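Local coordinates for protein adenine phosphoribosyltransferase (Leishmania donovani, PDB 1QB7) that probably catalyses the transfer of a phosphoribosyl group from 5-phospho-alpha-D-ribose 1-diphosphate to adenine, giving AMP and diphosphate in purine salvage, at residues 16-21 with 54-59; 46-51 with 83-88; 113-118 with 123-128; 156-161 with 166-171. All blocks are in the same frame, centred on the assembly; numbering follows the deposited sequence.

Overall arrangement
Interaction 1 comes first from the N terminus. It closes a long loop by laying helix 17-25 on helix 51-67. Interaction 2 crosses it: segment 46-51 lies inside that loop, and segment 83-88 lies beyond it. The two contacts touch, with I57 packed on I47 and L54 on F85. Interactions 3 and 4 follow in series, each closing a short loop. Interaction 3 pairs the two arms of the loop between strands 110-112 and 129-131. Interaction 4 folds helix 152-163 back on strand 167-173. These two also meet, through S113 with S156 and E114 with Q159. Interactions 1, 2 and 3 all touch the second subunit.

Interaction 1: 16-21 with 54-59; sequences HALSQL and LKAIRD
L18 packs on A56, and on the same helix as A56, away from the contact, one polar atom is gripped twice. D59 OD1 accepts from both R58 NE and R58 NH2, each at 2.9 Å. Both donors reach it from the same face of the carboxylate, and D59 OD1 lies close to the guanidinium plane. The grip is side-on, all to one oxygen, and it belongs to segment 54-59 alone. R58 NH1 makes a salt bridge to E92 of the second subunit, so the guanidinium has acidic partners on both chains.

The contact between the helices is apolar. Helix 17-21 and helix 54-59 run closer to antiparallel than to parallel, at 147°, with their axes 9.8 Å apart. L18 carries most of the first side. Its CG stands anti to the backbone N (chi1 171°), and CD1 reaches A56 and I57. There L18 CD1 lies 3.8 Å from A56 CB, and it is equally near I57 CG1. The side chains of L18 and I57 cross at about a right angle. L21 comes in one turn later and sets CD2 3.8 Å from A56 CB. The small methyl of A56 is thus met by two leucines.

H16 starts the first helix as its N-cap. Its ND1 accepts from L18 N at 2.9 Å, with the donor in the ring plane. The same ring meets F60 edge-to-face. The chemistry implies a division of labour: the helices join by methyl packing, while the polar bonds cap one helix and tie the other to the second subunit.

Interaction 2: 46-51 with 83-88; sequences SITESP and FLFGPM
L84 meets T48 through methyl groups, L84 CD1 lying 4.0 Å from T48 CG2. The two side chains cross at about a right angle. L84 also serves its own neighbour: its CB sits 3.9 Å above the plane of the F85 ring, offset toward the rim. L84 also lies near the nucleotide site: its side chain is about 4 Å from that of R81, which binds AMP.

F85 follows. Its CB does not aim directly at segment 46-51, but the ring swings nearer and brings its far end to the contact. I47 CG2 comes to the ring edge, near its plane, 3.8 Å from F85 CE1. It is almost as close to CZ. T48 CG2 approaches the same ring obliquely, 4.2 Å from F85 CZ. The far end of the phenyl ring is thus met by methyls of two successive residues.

The torsion of T48 explains its double role. With chi1 at 68°, OG1 stands between the backbone N and the carbonyl carbon, and CG2 is left to face L84 and F85. T48 OG1 is hydrogen-bonded to F97 O of the second subunit. T48 thus packs on L84 and F85 of its own chain and also joins the dimer partner, where it packs on L99.

M88 ends the segment and packs on L54. Around the contact, helix 51-67 touches F85 through L54 and I57. Helix 17-25 covers I47 with L22 and S25. P87 rests on F97 of its own chain, in strand 97-100, the outermost strand on that side of the sheet within this chain.

Interaction 3: 113-118 with 123-128; sequences SEPYEK and AAPEVM
P115 and P125 meet at their CB corners, P115 CB 3.5 Å from P125 CB, the side chains crossing at about a right angle. V127 extends the patch from the same arm as P125. Its CG2 comes within 4.0 Å of P115 CG, the two side chains meeting at a slant. The next ring carbon of P125 touches the opposite backbone, P125 CG lying 3.5 Å from Y116 O.

The two arms run antiparallel and belong to the long loop between strands 110-112 and 129-131. In type I phosphoribosyltransferases this is the flexible loop that can close over the active site. Here residues 120-122 at its tip are not modelled. E126 lies beside the metal-binding T153 and forms a salt bridge with K102.

Toward the strands the pairing turns polar. S113 N donates to M128 O at 2.8 Å, and M128 N donates to S113 OG at 2.9 Å. S113 OG is placed for this by chi1 of 65°, and it also bonds to S156 OG. Toward the tip, K118 bends at chi3 and chi4 and curls over A124. Its CE lies 3.7 Å from A124 CA, while K118 NZ is 3.7 Å from A124 CB.

Interaction 4: 156-161 with 166-171; sequences SGLQLV and AVVVEM
V161 holds CG1 anti to its backbone N (chi1 175°), which turns this methyl toward A166 and V168. V168 has the same kind of rotamer, but it is the other branch, CG2, placed beside its backbone N, that receives the helix. The end of the L158 side chain comes nearer the strand than its CB.

The motif is the second half of a beta-alpha-beta crossover. Strand 140-145 leads into helix 152-163, and the chain returns in strand 167-173, parallel to the first strand and next to it. This is a unit of the phosphoribosyltransferase fold. Strand 140-145 ends at D145, and the helix begins close to T153; both residues bind the magnesium ion. The contact described here lies at the far, C-terminal part of the helix. Helix 156-161 and strand 167-171 run at 140° to each other, with their axes 8.1 Å apart.

V168 CG2 is the meeting point. L158 CD2 comes to 3.7 Å from it, and V161 CG1 is equally near V168 CG2. Both side chains cross that of V168 at about a right angle. V161 also packs on L76 of strand 74-78, and V168 on L143 of strand 140-145, so V161 spans from the helix to the sheet, where V168 meets it.

The turn back to the strand is closed by the main chain. A166 N donates to V161 O at 3.1 Å, tilted somewhat from the carbonyl plane. Next to this bond, A166 CB lies 3.7 Å from V161 CG1.

Interaction 1: 16-21 with 54-59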
loop_
_atom_site.group_PDB
_atom_site.type_symbol
_atom_site.label_atom_id
_atom_site.label_comp_id
_atom_site.label_asym_id
_atom_site.label_seq_id
_atom_site.Cartn_x
_atom_site.Cartn_y
_atom_site.Cartn_z
ATOM N N HIS A 16 18.764 -19.940 -1.025
ATOM C CA HIS A 16 17.553 -19.893 -0.207
ATOM C C HIS A 16 16.295 -20.026 -1.056
ATOM O O HIS A 16 16.219 -19.468 -2.147
ATOM C CB HIS A 16 17.499 -18.588 0.585
ATOM C CG HIS A 16 16.546 -18.627 1.736
ATOM N ND1 HIS A 16 15.179 -18.603 1.573
ATOM C CD2 HIS A 16 16.763 -18.716 3.069
ATOM C CE1 HIS A 16 14.594 -18.678 2.756
ATOM N NE2 HIS A 16 15.533 -18.746 3.681
ATOM N N ALA A 17 15.318 -20.776 -0.552
ATOM C CA ALA A 17 14.060 -20.986 -1.261
ATOM C C ALA A 17 13.366 -19.664 -1.637
ATOM O O ALA A 17 12.775 -19.553 -2.711
ATOM C CB ALA A 17 13.126 -21.864 -0.428
ATOM N N LEU A 18 13.454 -18.666 -0.761
ATOM C CA LEU A 18 12.841 -17.364 -1.016
ATOM C C LEU A 18 13.515 -16.642 -2.187
ATOM O O LEU A 18 12.841 -16.034 -3.025
ATOM C CB LEU A 18 12.891 -16.488 0.243
ATOM C CG LEU A 18 12.486 -15.012 0.100
ATOM C CD1 LEU A 18 11.083 -14.875 -0.494
ATOM C CD2 LEU A 18 12.565 -14.334 1.453
ATOM N N SER A 19 14.843 -16.698 -2.229
ATOM C CA SER A 19 15.608 -16.062 -3.297
ATOM C C SER A 19 15.260 -16.689 -4.643
ATOM O O SER A 19 15.114 -15.999 -5.658
ATOM C CB SER A 19 17.103 -16.218 -3.028
ATOM O OG SER A 19 17.862 -15.741 -4.119
ATOM N N GLN A 20 15.123 -18.008 -4.626
ATOM C CA GLN A 20 14.788 -18.790 -5.804
ATOM C C GLN A 20 13.384 -18.456 -6.292
ATOM O O GLN A 20 13.155 -18.303 -7.487
ATOM C CB GLN A 20 14.854 -20.280 -5.459
ATOM C CG GLN A 20 16.226 -20.775 -5.041
ATOM C CD GLN A 20 17.132 -21.005 -6.222
ATOM O OE1 GLN A 20 17.416 -22.148 -6.578
ATOM N NE2 GLN A 20 17.584 -19.920 -6.854
ATOM N N LEU A 21 12.448 -18.359 -5.353
ATOM C CA LEU A 21 11.056 -18.066 -5.662
ATOM C C LEU A 21 10.911 -16.672 -6.265
ATOM O O LEU A 21 10.131 -16.468 -7.191
ATOM C CB LEU A 21 10.218 -18.213 -4.390
ATOM C CG LEU A 21 8.709 -18.425 -4.489
ATOM C CD1 LEU A 21 8.364 -19.429 -5.567
ATOM C CD2 LEU A 21 8.208 -18.903 -3.143
ATOM N N LEU A 54 4.505 -14.235 -1.999
ATOM C CA LEU A 54 4.114 -13.270 -0.979
ATOM C C LEU A 54 4.218 -13.914 0.410
ATOM O O LEU A 54 4.758 -13.316 1.349
ATOM C CB LEU A 54 2.689 -12.776 -1.239
ATOM C CG LEU A 54 2.241 -11.505 -0.518
ATOM C CD1 LEU A 54 3.089 -10.306 -0.936
ATOM C CD2 LEU A 54 0.784 -11.259 -0.846
ATOM N N LYS A 55 3.752 -15.157 0.518
ATOM C CA LYS A 55 3.798 -15.888 1.776
ATOM C C LYS A 55 5.244 -16.148 2.216
ATOM O O LYS A 55 5.575 -16.024 3.396
ATOM C CB LYS A 55 3.031 -17.208 1.655
ATOM C CG LYS A 55 2.903 -17.954 2.969
ATOM C CD LYS A 55 2.163 -19.261 2.810
ATOM C CE LYS A 55 2.192 -20.047 4.110
ATOM N NZ LYS A 55 1.458 -21.347 4.008
ATOM N N ALA A 56 6.106 -16.470 1.256
ATOM C CA ALA A 56 7.513 -16.734 1.548
ATOM C C ALA A 56 8.194 -15.493 2.126
ATOM O O ALA A 56 8.988 -15.595 3.062
ATOM C CB ALA A 56 8.236 -17.212 0.298
ATOM N N ILE A 57 7.871 -14.324 1.574
ATOM C CA ILE A 57 8.434 -13.058 2.047
ATOM C C ILE A 57 7.933 -12.789 3.462
ATOM O O ILE A 57 8.711 -12.464 4.359
ATOM C CB ILE A 57 8.000 -11.883 1.155
ATOM C CG1 ILE A 57 8.614 -12.021 -0.237
ATOM C CG2 ILE A 57 8.384 -10.557 1.803
ATOM C CD1 ILE A 57 8.036 -11.069 -1.245
ATOM N N ARG A 58 6.623 -12.934 3.651
ATOM C CA ARG A 58 5.992 -12.714 4.948
ATOM C C ARG A 58 6.614 -13.628 6.010
ATOM O O ARG A 58 7.036 -13.163 7.068
ATOM C CB ARG A 58 4.488 -12.975 4.830
ATOM C CG ARG A 58 3.645 -12.504 5.999
ATOM C CD ARG A 58 3.720 -13.442 7.193
ATOM N NE ARG A 58 3.428 -14.824 6.823
ATOM C CZ ARG A 58 2.204 -15.334 6.682
ATOM N NH1 ARG A 58 1.131 -14.580 6.888
ATOM N NH2 ARG A 58 2.057 -16.609 6.340
ATOM N N ASP A 59 6.683 -14.922 5.713
ATOM C CA ASP A 59 7.246 -15.896 6.651
ATOM C C ASP A 59 8.695 -15.603 7.017
ATOM O O ASP A 59 9.057 -15.626 8.189
ATOM C CB ASP A 59 7.153 -17.319 6.086
ATOM C CG ASP A 59 5.733 -17.836 6.017
ATOM O OD1 ASP A 59 4.854 -17.304 6.720
ATOM O OD2 ASP A 59 5.496 -18.795 5.258
#

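Interaction 2: 46-51 with 83-88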
loop_
_atom_site.group_PDB
_atom_site.type_symbol
_atom_site.label_atom_id
_atom_site.label_comp_id
_atom_site.label_asym_id
_atom_site.label_seq_id
_atom_site.Cartn_x
_atom_site.Cartn_y
_atom_site.Cartn_z
ATOM N N SER A 46 4.178 -8.698 -9.938
ATOM C CA SER A 46 4.615 -10.066 -10.214
ATOM C C SER A 46 4.888 -10.794 -8.893
ATOM O O SER A 46 4.910 -12.021 -8.843
ATOM C CB SER A 46 5.862 -10.077 -11.103
ATOM O OG SER A 46 6.951 -9.456 -10.459
ATOM N N ILE A 47 5.080 -10.027 -7.827
ATOM C CA ILE A 47 5.326 -10.590 -6.508
ATOM C C ILE A 47 4.010 -10.748 -5.734
ATOM O O ILE A 47 3.699 -11.841 -5.242
ATOM C CB ILE A 47 6.326 -9.710 -5.703
ATOM C CG1 ILE A 47 7.665 -9.627 -6.448
ATOM C CG2 ILE A 47 6.514 -10.244 -4.286
ATOM C CD1 ILE A 47 8.184 -10.977 -6.964
ATOM N N THR A 48 3.219 -9.671 -5.670
ATOM C CA THR A 48 1.947 -9.691 -4.936
ATOM C C THR A 48 0.901 -10.617 -5.555
ATOM O O THR A 48 0.012 -11.085 -4.857
ATOM C CB THR A 48 1.332 -8.262 -4.741
ATOM O OG1 THR A 48 0.909 -7.735 -6.002
ATOM C CG2 THR A 48 2.346 -7.307 -4.121
ATOM N N GLU A 49 1.001 -10.877 -6.856
ATOM C CA GLU A 49 0.056 -11.768 -7.528
ATOM C C GLU A 49 0.468 -13.235 -7.386
ATOM O O GLU A 49 -0.248 -14.134 -7.820
ATOM C CB GLU A 49 -0.082 -11.401 -9.003
ATOM C CG GLU A 49 -0.856 -10.117 -9.245
ATOM C CD GLU A 49 -0.909 -9.717 -10.707
ATOM O OE1 GLU A 49 -0.831 -10.594 -11.589
ATOM O OE2 GLU A 49 -1.037 -8.511 -10.982
ATOM N N SER A 50 1.635 -13.463 -6.794
ATOM C CA SER A 50 2.143 -14.811 -6.567
ATOM C C SER A 50 1.941 -15.149 -5.088
ATOM O O SER A 50 2.726 -14.733 -4.232
ATOM C CB SER A 50 3.628 -14.897 -6.931
ATOM O OG SER A 50 4.190 -16.116 -6.463
ATOM N N PRO A 51 0.860 -15.882 -4.768
ATOM C CA PRO A 51 0.546 -16.275 -3.391
ATOM C C PRO A 51 1.709 -16.927 -2.648
ATOM O O PRO A 51 2.002 -16.572 -1.506
ATOM C CB PRO A 51 -0.615 -17.249 -3.580
ATOM C CG PRO A 51 -1.311 -16.698 -4.761
ATOM C CD PRO A 51 -0.173 -16.380 -5.694
ATOM N N PHE A 83 3.798 -0.385 1.308
ATOM C CA PHE A 83 2.517 -0.648 1.969
ATOM C C PHE A 83 2.066 -2.079 1.695
ATOM O O PHE A 83 1.256 -2.640 2.429
ATOM C CB PHE A 83 1.428 0.286 1.423
ATOM C CG PHE A 83 1.580 1.730 1.823
ATOM C CD1 PHE A 83 2.707 2.181 2.509
ATOM C CD2 PHE A 83 0.570 2.643 1.523
ATOM C CE1 PHE A 83 2.825 3.524 2.886
ATOM C CE2 PHE A 83 0.678 3.979 1.895
ATOM C CZ PHE A 83 1.809 4.421 2.580
ATOM N N LEU A 84 2.581 -2.650 0.613
ATOM C CA LEU A 84 2.235 -3.998 0.192
ATOM C C LEU A 84 2.837 -5.104 1.040
ATOM O O LEU A 84 2.288 -6.204 1.100
ATOM C CB LEU A 84 2.665 -4.208 -1.264
ATOM C CG LEU A 84 2.017 -3.294 -2.307
ATOM C CD1 LEU A 84 2.777 -3.391 -3.614
ATOM C CD2 LEU A 84 0.563 -3.677 -2.497
ATOM N N PHE A 85 3.961 -4.823 1.691
ATOM C CA PHE A 85 4.633 -5.845 2.482
ATOM C C PHE A 85 4.694 -5.571 3.975
ATOM O O PHE A 85 4.692 -6.502 4.787
ATOM C CB PHE A 85 6.048 -6.058 1.939
ATOM C CG PHE A 85 6.088 -6.363 0.472
ATOM C CD1 PHE A 85 5.840 -7.653 0.009
ATOM C CD2 PHE A 85 6.346 -5.350 -0.454
ATOM C CE1 PHE A 85 5.842 -7.931 -1.351
ATOM C CE2 PHE A 85 6.351 -5.620 -1.819
ATOM C CZ PHE A 85 6.099 -6.913 -2.268
ATOM N N GLY A 86 4.736 -4.291 4.329
ATOM C CA GLY A 86 4.818 -3.900 5.723
ATOM C C GLY A 86 3.725 -4.415 6.639
ATOM O O GLY A 86 4.021 -5.106 7.615
ATOM N N PRO A 87 2.450 -4.114 6.344
ATOM C CA PRO A 87 1.310 -4.551 7.163
ATOM C C PRO A 87 1.217 -6.049 7.449
ATOM O O PRO A 87 0.870 -6.439 8.564
ATOM C CB PRO A 87 0.103 -4.049 6.369
ATOM C CG PRO A 87 0.635 -2.805 5.707
ATOM C CD PRO A 87 1.999 -3.255 5.232
ATOM N N MET A 88 1.535 -6.893 6.469
ATOM C CA MET A 88 1.448 -8.328 6.710
ATOM C C MET A 88 2.528 -8.825 7.665
ATOM O O MET A 88 2.372 -9.870 8.288
ATOM C CB MET A 88 1.430 -9.133 5.407
ATOM C CG MET A 88 2.678 -9.063 4.580
ATOM S SD MET A 88 2.530 -10.125 3.131
ATOM C CE MET A 88 4.186 -9.975 2.501
#

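Interaction 3: 113-118 with 123-128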
loop_
_atom_site.group_PDB
_atom_site.type_symbol
_atom_site.label_atom_id
_atom_site.label_comp_id
_atom_site.label_asym_id
_atom_site.label_seq_id
_atom_site.Cartn_x
_atom_site.Cartn_y
_atom_site.Cartn_z
ATOM N N SER A 113 10.901 15.411 5.387
ATOM C CA SER A 113 12.310 15.116 5.152
ATOM C C SER A 113 13.006 16.269 4.424
ATOM O O SER A 113 12.357 17.177 3.909
ATOM C CB SER A 113 12.467 13.814 4.360
ATOM O OG SER A 113 11.929 13.933 3.055
ATOM N N GLU A 114 14.333 16.215 4.373
ATOM C CA GLU A 114 15.126 17.256 3.734
ATOM C C GLU A 114 16.043 16.618 2.708
ATOM O O GLU A 114 17.227 16.402 2.968
ATOM C CB GLU A 114 15.942 17.993 4.794
ATOM C CG GLU A 114 15.076 18.641 5.863
ATOM C CD GLU A 114 15.867 19.300 6.976
ATOM O OE1 GLU A 114 17.114 19.186 6.989
ATOM O OE2 GLU A 114 15.233 19.933 7.847
ATOM N N PRO A 115 15.501 16.302 1.518
ATOM C CA PRO A 115 16.303 15.676 0.463
ATOM C C PRO A 115 17.437 16.562 -0.049
ATOM O O PRO A 115 17.372 17.790 0.042
ATOM C CB PRO A 115 15.266 15.386 -0.622
ATOM C CG PRO A 115 14.235 16.452 -0.421
ATOM C CD PRO A 115 14.110 16.520 1.071
ATOM N N TYR A 116 18.494 15.927 -0.550
ATOM C CA TYR A 116 19.635 16.654 -1.103
ATOM C C TYR A 116 19.226 17.253 -2.446
ATOM O O TYR A 116 18.234 16.826 -3.042
ATOM C CB TYR A 116 20.818 15.710 -1.336
ATOM C CG TYR A 116 21.437 15.120 -0.091
ATOM C CD1 TYR A 116 21.283 15.723 1.161
ATOM C CD2 TYR A 116 22.211 13.964 -0.173
ATOM C CE1 TYR A 116 21.890 15.187 2.299
ATOM C CE2 TYR A 116 22.818 13.423 0.952
ATOM C CZ TYR A 116 22.657 14.037 2.183
ATOM O OH TYR A 116 23.275 13.488 3.282
ATOM N N GLU A 117 19.975 18.246 -2.923
ATOM C CA GLU A 117 19.664 18.850 -4.216
ATOM C C GLU A 117 19.947 17.819 -5.315
ATOM O O GLU A 117 20.848 16.992 -5.168
ATOM C CB GLU A 117 20.476 20.141 -4.432
ATOM C CG GLU A 117 21.985 19.970 -4.351
ATOM C CD GLU A 117 22.765 21.273 -4.548
ATOM O OE1 GLU A 117 22.230 22.253 -5.115
ATOM O OE2 GLU A 117 23.938 21.304 -4.136
ATOM N N LYS A 118 19.142 17.839 -6.382
ATOM C CA LYS A 118 19.295 16.904 -7.506
ATOM C C LYS A 118 20.626 17.093 -8.238
ATOM O O LYS A 118 21.329 18.079 -8.012
ATOM C CB LYS A 118 18.144 17.062 -8.501
ATOM C CG LYS A 118 18.149 18.385 -9.246
ATOM C CD LYS A 118 17.466 18.273 -10.602
ATOM C CE LYS A 118 15.995 17.959 -10.450
ATOM N NZ LYS A 118 15.315 18.979 -9.600
ATOM N N ALA A 123 16.634 12.937 -11.707
ATOM C CA ALA A 123 15.288 13.225 -11.204
ATOM C C ALA A 123 15.168 14.029 -9.910
ATOM O O ALA A 123 16.029 13.956 -9.025
ATOM C CB ALA A 123 14.489 11.928 -11.088
ATOM N N ALA A 124 14.063 14.767 -9.809
ATOM C CA ALA A 124 13.759 15.615 -8.657
ATOM C C ALA A 124 13.471 14.823 -7.374
ATOM O O ALA A 124 12.673 13.879 -7.376
ATOM C CB ALA A 124 12.583 16.538 -8.985
ATOM N N PRO A 125 14.123 15.206 -6.261
ATOM C CA PRO A 125 13.966 14.561 -4.952
ATOM C C PRO A 125 12.580 14.780 -4.352
ATOM O O PRO A 125 11.972 15.831 -4.537
ATOM C CB PRO A 125 15.057 15.231 -4.117
ATOM C CG PRO A 125 15.126 16.597 -4.706
ATOM C CD PRO A 125 15.094 16.311 -6.181
ATOM N N GLU A 126 12.084 13.778 -3.634
ATOM C CA GLU A 126 10.763 13.861 -3.022
ATOM C C GLU A 126 10.825 14.182 -1.539
ATOM O O GLU A 126 11.596 13.584 -0.790
ATOM C CB GLU A 126 10.016 12.538 -3.186
ATOM C CG GLU A 126 10.054 11.952 -4.580
ATOM C CD GLU A 126 9.410 10.581 -4.637
ATOM O OE1 GLU A 126 8.163 10.518 -4.623
ATOM O OE2 GLU A 126 10.145 9.569 -4.684
ATOM N N VAL A 127 10.032 15.158 -1.121
ATOM C CA VAL A 127 9.958 15.506 0.284
ATOM C C VAL A 127 8.907 14.539 0.834
ATOM O O VAL A 127 7.768 14.528 0.366
ATOM C CB VAL A 127 9.493 16.963 0.483
ATOM C CG1 VAL A 127 9.306 17.268 1.967
ATOM C CG2 VAL A 127 10.504 17.915 -0.138
ATOM N N MET A 128 9.313 13.682 1.769
ATOM C CA MET A 128 8.408 12.704 2.368
ATOM C C MET A 128 8.135 13.034 3.830
ATOM O O MET A 128 8.906 13.753 4.465
ATOM C CB MET A 128 8.988 11.298 2.218
ATOM C CG MET A 128 9.168 10.856 0.765
ATOM S SD MET A 128 7.605 10.670 -0.125
ATOM C CE MET A 128 7.072 9.093 0.493
#

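Interaction 4: 156-161 with 166-171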
loop_
_atom_site.group_PDB
_atom_site.type_symbol
_atom_site.label_atom_id
_atom_site.label_comp_id
_atom_site.label_asym_id
_atom_site.label_seq_id
_atom_site.Cartn_x
_atom_site.Cartn_y
_atom_site.Cartn_z
ATOM N N SER A 156 15.163 9.648 3.047
ATOM C CA SER A 156 14.088 10.388 3.716
ATOM C C SER A 156 13.650 9.625 4.965
ATOM O O SER A 156 13.384 10.218 6.016
ATOM C CB SER A 156 12.895 10.585 2.786
ATOM O OG SER A 156 13.105 11.708 1.952
ATOM N N GLY A 157 13.614 8.300 4.838
ATOM C CA GLY A 157 13.235 7.444 5.947
ATOM C C GLY A 157 14.204 7.587 7.101
ATOM O O GLY A 157 13.784 7.727 8.243
ATOM N N LEU A 158 15.499 7.574 6.799
ATOM C CA LEU A 158 16.539 7.711 7.817
ATOM C C LEU A 158 16.422 9.054 8.534
ATOM O O LEU A 158 16.487 9.119 9.755
ATOM C CB LEU A 158 17.930 7.576 7.183
ATOM C CG LEU A 158 18.185 6.304 6.364
ATOM C CD1 LEU A 158 19.564 6.351 5.720
ATOM C CD2 LEU A 158 18.042 5.080 7.241
ATOM N N GLN A 159 16.217 10.123 7.773
ATOM C CA GLN A 159 16.088 11.456 8.350
ATOM C C GLN A 159 14.895 11.548 9.294
ATOM O O GLN A 159 15.004 12.087 10.393
ATOM C CB GLN A 159 15.945 12.503 7.244
ATOM C CG GLN A 159 17.182 12.659 6.372
ATOM C CD GLN A 159 16.966 13.612 5.211
ATOM O OE1 GLN A 159 15.839 13.821 4.757
ATOM N NE2 GLN A 159 18.057 14.181 4.707
ATOM N N LEU A 160 13.757 11.018 8.853
ATOM C CA LEU A 160 12.532 11.053 9.641
ATOM C C LEU A 160 12.654 10.268 10.944
ATOM O O LEU A 160 12.182 10.718 11.988
ATOM C CB LEU A 160 11.346 10.566 8.800
ATOM C CG LEU A 160 10.955 11.486 7.635
ATOM C CD1 LEU A 160 9.996 10.777 6.696
ATOM C CD2 LEU A 160 10.358 12.794 8.159
ATOM N N VAL A 161 13.307 9.109 10.890
ATOM C CA VAL A 161 13.504 8.287 12.083
ATOM C C VAL A 161 14.471 8.982 13.054
ATOM O O VAL A 161 14.213 9.041 14.253
ATOM C CB VAL A 161 14.009 6.864 11.722
ATOM C CG1 VAL A 161 14.317 6.076 12.987
ATOM C CG2 VAL A 161 12.962 6.123 10.901
ATOM N N ALA A 166 14.632 8.325 17.227
ATOM C CA ALA A 166 14.561 6.864 17.178
ATOM C C ALA A 166 15.735 6.326 16.366
ATOM O O ALA A 166 16.506 7.095 15.794
ATOM C CB ALA A 166 13.241 6.426 16.541
ATOM N N VAL A 167 15.878 5.004 16.326
ATOM C CA VAL A 167 16.957 4.387 15.557
ATOM C C VAL A 167 16.412 3.461 14.476
ATOM O O VAL A 167 15.340 2.863 14.620
ATOM C CB VAL A 167 17.972 3.598 16.456
ATOM C CG1 VAL A 167 18.691 4.542 17.412
ATOM C CG2 VAL A 167 17.270 2.504 17.231
ATOM N N VAL A 168 17.141 3.403 13.367
ATOM C CA VAL A 168 16.792 2.549 12.237
ATOM C C VAL A 168 17.398 1.163 12.466
ATOM O O VAL A 168 18.598 1.041 12.738
ATOM C CB VAL A 168 17.344 3.136 10.910
ATOM C CG1 VAL A 168 17.209 2.131 9.767
ATOM C CG2 VAL A 168 16.618 4.430 10.573
ATOM N N VAL A 169 16.557 0.132 12.412
ATOM C CA VAL A 169 17.014 -1.243 12.581
ATOM C C VAL A 169 17.751 -1.614 11.304
ATOM O O VAL A 169 18.911 -2.034 11.336
ATOM C CB VAL A 169 15.828 -2.214 12.799
ATOM C CG1 VAL A 169 16.301 -3.662 12.774
ATOM C CG2 VAL A 169 15.154 -1.913 14.125
ATOM N N GLU A 170 17.072 -1.413 10.179
ATOM C CA GLU A 170 17.624 -1.699 8.864
ATOM C C GLU A 170 16.650 -1.262 7.782
ATOM O O GLU A 170 15.461 -1.064 8.043
ATOM C CB GLU A 170 17.907 -3.200 8.711
ATOM C CG GLU A 170 16.660 -4.068 8.771
ATOM C CD GLU A 170 16.953 -5.532 9.027
ATOM O OE1 GLU A 170 18.049 -5.858 9.523
ATOM O OE2 GLU A 170 16.075 -6.365 8.741
ATOM N N MET A 171 17.187 -1.055 6.584
ATOM C CA MET A 171 16.398 -0.689 5.420
ATOM C C MET A 171 16.259 -1.993 4.648
ATOM O O MET A 171 17.262 -2.568 4.224
ATOM C CB MET A 171 17.145 0.340 4.575
ATOM C CG MET A 171 16.522 0.637 3.207
ATOM S SD MET A 171 14.888 1.407 3.245
ATOM C CE MET A 171 14.126 0.667 1.797
#